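Side-chain contact in CalS10 (Micromonospora echinospora, PDB 6UK5), which probably transfers a methyl group from bound S-adenosylmethionine to an amino pentose during calicheamicin biosynthesis: residues E27-G32 with V179-R184. Residues are numbered along the deposited sequence; the frame is centred on the assembly and turned at random.
Sequences EAAYRG and VARVSR
Arg181 meets Ala29 and Tyr30 through one atom, its NH1, where helix 20-32 lies against the mixed, largely antiparallel sheet that accompanies the Rossmann-like, S-adenosylmethionine-binding part of this methyltransferase. NH1 is 4.2 Å from Ala29 CB and likewise 4.2 Å from Tyr30 OH, separations that indicate a loose contact, too long for a direct polar bond between helix and strand. Both groups approach the guanidinium obliquely. The nearest CA atoms, those of Ala29 and Arg181, are still 8.2 Å apart, and the arginine spans most of that gap. Its CG stands anti to the backbone N (chi1 -165°), the chain bends at chi3 (69°), and NH1 is the atom that comes nearest the helix. Ala29, with its CB directed at the strand, presents only a methyl group.

In the next shell, two carboxylates from the flanking strands hold the arginine head: Asp170 forms a salt bridge with NH2 and Glu196 with NH1. This pairing probably balances the buried positive charge and limits rotation of the guanidinium. Trp198 packs against both Ala29 and Arg181, while Tyr30 meets Phe122 edge-to-face and touches Trp37, a residue of the S-adenosylmethionine site. Glu196 also touches the Tyr30 side chain, so the carboxylate whose OE2 pairs with Arg181 NH1 belongs to a residue that contacts both sides of the interface.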
# COMPACT_ATOMS: atom_id res chain seq x y z
N GLU A 27 9.46 -11.48 -2.99
CA GLU A 27 8.77 -12.22 -4.05
C GLU A 27 7.33 -11.74 -4.22
O GLU A 27 6.83 -11.63 -5.34
CB GLU A 27 8.80 -13.72 -3.77
CG GLU A 27 10.16 -14.22 -3.33
CD GLU A 27 10.20 -15.72 -3.17
OE1 GLU A 27 9.91 -16.43 -4.17
OE2 GLU A 27 10.52 -16.20 -2.06
N ALA A 28 6.64 -11.47 -3.10
CA ALA A 28 5.26 -11.00 -3.15
C ALA A 28 5.08 -9.85 -4.14
O ALA A 28 4.10 -9.81 -4.88
CB ALA A 28 4.82 -10.57 -1.76
N ALA A 29 6.03 -8.91 -4.16
CA ALA A 29 5.85 -7.73 -5.00
C ALA A 29 5.91 -8.08 -6.48
O ALA A 29 5.00 -7.73 -7.25
CB ALA A 29 6.92 -6.69 -4.66
N TYR A 30 6.97 -8.77 -6.91
CA TYR A 30 7.15 -9.02 -8.33
C TYR A 30 6.14 -10.03 -8.86
O TYR A 30 5.77 -9.96 -10.04
CB TYR A 30 8.58 -9.49 -8.57
CG TYR A 30 9.58 -8.39 -8.27
CD1 TYR A 30 9.75 -7.31 -9.13
CD2 TYR A 30 10.33 -8.41 -7.10
CE1 TYR A 30 10.65 -6.30 -8.84
CE2 TYR A 30 11.23 -7.41 -6.80
CZ TYR A 30 11.39 -6.35 -7.68
OH TYR A 30 12.29 -5.35 -7.39
N ARG A 31 5.68 -10.96 -8.02
CA ARG A 31 4.60 -11.85 -8.44
C ARG A 31 3.30 -11.09 -8.64
O ARG A 31 2.55 -11.36 -9.59
CB ARG A 31 4.42 -12.98 -7.43
CG ARG A 31 4.93 -14.33 -7.92
CD ARG A 31 4.56 -15.47 -6.97
NE ARG A 31 5.55 -15.65 -5.90
CZ ARG A 31 6.64 -16.40 -6.00
NH1 ARG A 31 6.90 -17.06 -7.13
NH2 ARG A 31 7.47 -16.50 -4.98
N GLY A 32 3.01 -10.13 -7.75
CA GLY A 32 1.79 -9.35 -7.90
C GLY A 32 1.74 -8.55 -9.19
O GLY A 32 0.66 -8.32 -9.74
N VAL A 179 1.10 -5.53 2.72
CA VAL A 179 2.41 -5.03 2.33
C VAL A 179 2.21 -3.93 1.30
O VAL A 179 1.65 -4.16 0.23
CB VAL A 179 3.28 -6.16 1.77
CG1 VAL A 179 4.66 -5.65 1.39
CG2 VAL A 179 3.37 -7.30 2.78
N ALA A 180 2.67 -2.72 1.64
CA ALA A 180 2.67 -1.58 0.74
C ALA A 180 4.10 -1.23 0.36
O ALA A 180 5.03 -1.39 1.16
CB ALA A 180 2.00 -0.37 1.39
N ARG A 181 4.27 -0.77 -0.87
CA ARG A 181 5.59 -0.38 -1.35
C ARG A 181 5.46 0.82 -2.27
O ARG A 181 4.60 0.83 -3.17
CB ARG A 181 6.29 -1.51 -2.11
CG ARG A 181 7.78 -1.24 -2.28
CD ARG A 181 8.38 -2.05 -3.41
NE ARG A 181 7.89 -1.59 -4.70
CZ ARG A 181 8.17 -2.17 -5.86
NH1 ARG A 181 8.92 -3.26 -5.89
NH2 ARG A 181 7.68 -1.66 -6.99
N VAL A 182 6.30 1.83 -2.05
CA VAL A 182 6.46 2.95 -2.97
C VAL A 182 7.92 2.96 -3.39
O VAL A 182 8.81 2.93 -2.53
CB VAL A 182 6.08 4.29 -2.32
CG1 VAL A 182 6.32 5.44 -3.29
CG2 VAL A 182 4.64 4.26 -1.84
N SER A 183 8.16 3.00 -4.69
CA SER A 183 9.52 2.97 -5.21
C SER A 183 9.76 4.19 -6.08
O SER A 183 8.83 4.82 -6.59
CB SER A 183 9.78 1.70 -6.03
OG SER A 183 9.01 1.68 -7.21
N ARG A 184 11.04 4.53 -6.23
CA ARG A 184 11.44 5.64 -7.08
C ARG A 184 12.83 5.35 -7.63
O ARG A 184 13.76 5.11 -6.86
CB ARG A 184 11.41 6.94 -6.30
CG ARG A 184 11.64 8.18 -7.12
CD ARG A 184 11.62 9.37 -6.21
NE ARG A 184 11.95 10.60 -6.92
CZ ARG A 184 13.20 11.05 -7.03
NH1 ARG A 184 14.20 10.35 -6.51
NH2 ARG A 184 13.46 12.18 -7.66